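Side-chain contacts in benzoylformate decarboxylase (Mycobacterium smegmatis, PDB 4Q9D), which belongs to the family of thiamine pyrophosphate enzymes and holds a magnesium ion in its C-terminal cofactor-binding domain: residues 379-384 against 457-462; 407-412 against 430-435. All coordinates share one frame; numbering follows the deposited sequence. Where two conformers were deposited one is given.

Contact 1 (379-384 against 457-462). With MG (magnesium ion), chain F.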
# COMPACT_ATOMS: atom_id res chain seq x y z
N THR B 379 20.12 -27.36 -0.92
CA THR B 379 18.97 -27.98 -0.27
C THR B 379 18.95 -29.50 -0.43
O THR B 379 18.53 -30.22 0.49
CB THR B 379 17.65 -27.41 -0.79
OG1 THR B 379 17.70 -27.41 -2.22
CG2 THR B 379 17.46 -25.97 -0.30
N SER B 380 19.44 -29.99 -1.57
CA SER B 380 19.52 -31.42 -1.79
C SER B 380 20.57 -32.07 -0.87
O SER B 380 20.64 -33.28 -0.78
CB SER B 380 19.80 -31.77 -3.27
OG SER B 380 21.06 -31.28 -3.71
N THR B 381 21.39 -31.27 -0.17
CA THR B 381 22.41 -31.87 0.69
C THR B 381 22.34 -31.52 2.19
O THR B 381 23.33 -31.64 2.91
CB THR B 381 23.84 -31.66 0.14
OG1 THR B 381 24.21 -30.29 0.26
CG2 THR B 381 23.91 -32.07 -1.34
N MET B 382 21.16 -31.12 2.66
CA MET B 382 21.02 -30.82 4.09
C MET B 382 21.38 -32.02 4.98
O MET B 382 21.99 -31.86 6.05
CB MET B 382 19.61 -30.31 4.40
CG MET B 382 19.39 -28.84 4.01
SD MET B 382 20.34 -27.62 4.97
CE MET B 382 19.60 -27.71 6.62
N LEU B 383 21.00 -33.23 4.55
CA LEU B 383 21.30 -34.43 5.36
C LEU B 383 22.80 -34.59 5.53
O LEU B 383 23.27 -34.89 6.62
CB LEU B 383 20.70 -35.70 4.73
CG LEU B 383 21.09 -37.03 5.40
CD1 LEU B 383 20.76 -37.05 6.90
CD2 LEU B 383 20.45 -38.24 4.68
N ASP B 384 23.56 -34.33 4.46
CA ASP B 384 25.02 -34.45 4.49
C ASP B 384 25.68 -33.45 5.42
O ASP B 384 26.65 -33.75 6.09
CB ASP B 384 25.59 -34.34 3.07
CG ASP B 384 24.93 -35.35 2.13
OD1 ASP B 384 24.92 -36.56 2.46
OD2 ASP B 384 24.38 -34.95 1.09
N VAL B 457 32.54 -24.10 -2.00
CA VAL B 457 32.52 -25.46 -2.48
C VAL B 457 31.22 -25.67 -3.22
O VAL B 457 30.14 -25.71 -2.62
CB VAL B 457 32.61 -26.46 -1.33
CG1 VAL B 457 32.49 -27.91 -1.88
CG2 VAL B 457 33.88 -26.26 -0.56
N VAL B 458 31.31 -25.78 -4.53
CA VAL B 458 30.12 -25.83 -5.37
C VAL B 458 29.82 -27.26 -5.83
O VAL B 458 30.63 -27.89 -6.49
CB VAL B 458 30.30 -24.90 -6.61
CG1 VAL B 458 29.12 -25.04 -7.56
CG2 VAL B 458 30.47 -23.43 -6.16
N LEU B 459 28.65 -27.74 -5.47
CA LEU B 459 28.25 -29.10 -5.82
C LEU B 459 27.55 -29.14 -7.16
O LEU B 459 26.37 -28.80 -7.29
CB LEU B 459 27.38 -29.70 -4.70
CG LEU B 459 28.06 -29.97 -3.35
CD1 LEU B 459 28.36 -28.72 -2.59
CD2 LEU B 459 27.15 -30.87 -2.50
N ARG B 460 28.30 -29.56 -8.17
CA ARG B 460 27.86 -29.53 -9.55
C ARG B 460 27.24 -30.89 -9.96
O ARG B 460 27.96 -31.81 -10.35
CB ARG B 460 29.04 -29.14 -10.46
CG ARG B 460 28.78 -29.28 -12.00
CD ARG B 460 28.08 -28.05 -12.55
NE ARG B 460 27.89 -28.11 -14.00
CZ ARG B 460 26.72 -27.91 -14.60
NH1 ARG B 460 25.64 -27.63 -13.86
NH2 ARG B 460 26.64 -28.00 -15.93
N ASN B 461 25.92 -30.99 -9.88
CA ASN B 461 25.23 -32.18 -10.36
C ASN B 461 24.37 -31.94 -11.60
O ASN B 461 23.64 -32.83 -12.03
CB ASN B 461 24.40 -32.84 -9.24
CG ASN B 461 23.36 -31.89 -8.66
OD1 ASN B 461 23.09 -30.83 -9.21
ND2 ASN B 461 22.75 -32.29 -7.56
N GLY B 462 24.43 -30.73 -12.17
CA GLY B 462 23.74 -30.45 -13.43
C GLY B 462 22.23 -30.20 -13.31
O GLY B 462 21.50 -30.21 -14.32
MG MG F . 22.39 -28.91 -8.29
O HOH W 1 20.74 -30.27 -6.73
O HOH W 2 24.03 -29.23 -6.54

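Contact 2 (407-412 against 430-435). With MG (magnesium ion), chain F; FMT (formic acid), chain H.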
# COMPACT_ATOMS: atom_id res chain seq x y z
N TRP B 407 21.41 -16.27 -1.81
CA TRP B 407 21.76 -15.52 -0.60
C TRP B 407 23.17 -15.87 -0.10
O TRP B 407 23.96 -15.00 0.29
CB TRP B 407 20.73 -15.75 0.53
CG TRP B 407 21.00 -14.94 1.76
CD1 TRP B 407 20.61 -13.64 1.98
CD2 TRP B 407 21.74 -15.33 2.93
NE1 TRP B 407 21.04 -13.21 3.21
CE2 TRP B 407 21.75 -14.22 3.82
CE3 TRP B 407 22.40 -16.52 3.33
CZ2 TRP B 407 22.37 -14.26 5.09
CZ3 TRP B 407 23.03 -16.56 4.58
CH2 TRP B 407 23.01 -15.44 5.44
N GLY B 408 23.49 -17.16 -0.09
CA GLY B 408 24.68 -17.62 0.63
C GLY B 408 26.00 -17.12 0.08
O GLY B 408 26.95 -16.86 0.82
N VAL B 409 26.07 -16.97 -1.24
CA VAL B 409 27.31 -16.52 -1.85
C VAL B 409 27.64 -15.07 -1.44
O VAL B 409 28.71 -14.79 -0.91
CB VAL B 409 27.29 -16.68 -3.42
CG1 VAL B 409 28.50 -15.99 -4.06
CG2 VAL B 409 27.28 -18.16 -3.82
N PRO B 410 26.72 -14.11 -1.68
CA PRO B 410 27.04 -12.75 -1.20
C PRO B 410 27.08 -12.63 0.33
O PRO B 410 27.89 -11.85 0.85
CB PRO B 410 25.92 -11.86 -1.81
CG PRO B 410 24.78 -12.86 -2.17
CD PRO B 410 25.56 -14.15 -2.57
N ALA B 411 26.22 -13.36 1.04
CA ALA B 411 26.28 -13.35 2.51
C ALA B 411 27.65 -13.82 3.02
O ALA B 411 28.18 -13.28 4.00
CB ALA B 411 25.16 -14.21 3.12
N ALA B 412 28.21 -14.84 2.38
CA ALA B 412 29.55 -15.30 2.75
C ALA B 412 30.60 -14.17 2.63
O ALA B 412 31.49 -14.05 3.47
CB ALA B 412 29.98 -16.50 1.90
N ALA B 430 31.62 -22.17 2.35
CA ALA B 430 30.27 -22.06 1.83
C ALA B 430 30.04 -23.24 0.92
O ALA B 430 30.75 -23.41 -0.07
CB ALA B 430 30.09 -20.70 1.05
N THR B 431 29.04 -24.05 1.24
CA THR B 431 28.71 -25.16 0.37
C THR B 431 27.44 -24.81 -0.39
O THR B 431 26.36 -24.68 0.20
CB THR B 431 28.57 -26.50 1.15
OG1 THR B 431 27.47 -26.39 2.07
CG2 THR B 431 29.87 -26.80 1.94
N ILE B 432 27.57 -24.66 -1.71
CA ILE B 432 26.51 -24.08 -2.53
C ILE B 432 26.17 -25.00 -3.71
O ILE B 432 27.08 -25.47 -4.41
CB ILE B 432 26.97 -22.70 -3.13
CG1 ILE B 432 27.63 -21.83 -2.05
CG2 ILE B 432 25.78 -21.91 -3.73
CD1 ILE B 432 26.62 -21.31 -0.99
N GLY B 433 24.89 -25.27 -3.94
CA GLY B 433 24.50 -26.04 -5.13
C GLY B 433 24.85 -25.25 -6.41
O GLY B 433 25.00 -24.03 -6.37
N ASP B 434 24.97 -25.93 -7.56
CA ASP B 434 25.37 -25.25 -8.79
C ASP B 434 24.30 -24.28 -9.29
O ASP B 434 24.63 -23.25 -9.86
CB ASP B 434 25.85 -26.23 -9.91
CG ASP B 434 24.88 -27.39 -10.17
OD1 ASP B 434 23.95 -27.62 -9.40
OD2 ASP B 434 25.07 -28.11 -11.16
N GLY B 435 23.03 -24.62 -9.11
CA GLY B 435 21.95 -23.70 -9.47
C GLY B 435 21.97 -22.46 -8.58
O GLY B 435 21.93 -21.32 -9.07
MG MG F . 22.39 -28.91 -8.29
C FMT H . 21.11 -26.32 -6.33
O1 FMT H . 21.15 -25.16 -5.95
O2 FMT H . 21.43 -26.66 -7.46
O HOH W 2 24.03 -29.23 -6.54

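Contact 1 (379-384 against 457-462)
The first torsion of T381 (70°) sets CG2 anti to the carbonyl carbon. That of L459 (-68°) does the same for CG. The two side chains therefore reach toward each other and meet tip to tip, with T381 CG2 3.6 Å from L459 CD2. The hydroxyl of T381 borders the same methyl, but its polar partners are S378 OG and Y361 OH. Y361, on helix 357-367, also packs against L459.

L459 and R460 end the strand 454-460, and N461 follows in the loop. This is the asparagine end of the GDG...N metal signature of thiamine pyrophosphate enzymes. N461 OD1 binds the magnesium ion at 2.2 Å. The amide nitrogen serves the other segment. N461 ND2 donates to water 1 at 3.0 Å, and this water lies 3.2 Å from S380 OG. S380 is exposed. It meets the other segment through this water; the direct distance from S380 OG to N461 ND2 is 4.3 Å. Water 2 sits 2.4 Å from the magnesium ion. E463 O also binds the metal.

Contact 2 (407-412 against 430-435)
A430 CB faces A412 CB at 4.3 Å, where the two backbones come closest. Both methyls also touch V375 and F456, on the strands flanking 428-433 in the sheet.

I432 has the largest share of the contact. Its chi1 of -46° puts CG1 beside the backbone N and CG2 anti to it. Both branches come against V409 CG2, which is 4.0 Å from I432 CG2. The two side chains cross at about a right angle. Further out, I432 CD1 reaches the backbone of the helix, 4.4 Å from G408 C, where the glycine lets it come close. G408 N donates to E377 OE2.

Helix 408-421 is the connection of a beta-alpha-beta crossover from strand 397-399 to strand 428-433, two parallel strands of the C-terminal domain. Its segment 408-412 runs nearly antiparallel to 430-433, at 159° and with axes 9.2 Å apart.

G433, D434 and G435 form the GDG end of the metal signature, at the C-terminal end of the strand. G433 lies beside a formic acid molecule. D434 OD1 binds the magnesium ion at 2.3 Å, while its OD2 takes a salt bridge from R460 NH1 and a hydrogen bond from G462 N. This double grip holds the carboxylate in place. G435 N donates to formic acid O2 at 3.1 Å (146°), and O2 lies 2.6 Å from the magnesium ion.

In the fold
The centres of the two contacts are 11 Å apart in the C-terminal domain, which holds all four segments. Along the chain the order is 379-384, 407-412, 430-435, 457-462, so contact 2 falls wholly between the two segments of contact 1. They share one parallel sheet, in which strands 428-433 and 454-460 are neighbours. V457 N lies 2.7 Å from A430 O, a probable backbone hydrogen bond between them. Contact 2 packs a helix on the sheet; contact 1 joins the turn before helix 382-388 to the end of strand 454-460. The two strand ends bring both halves of the metal signature to one magnesium ion.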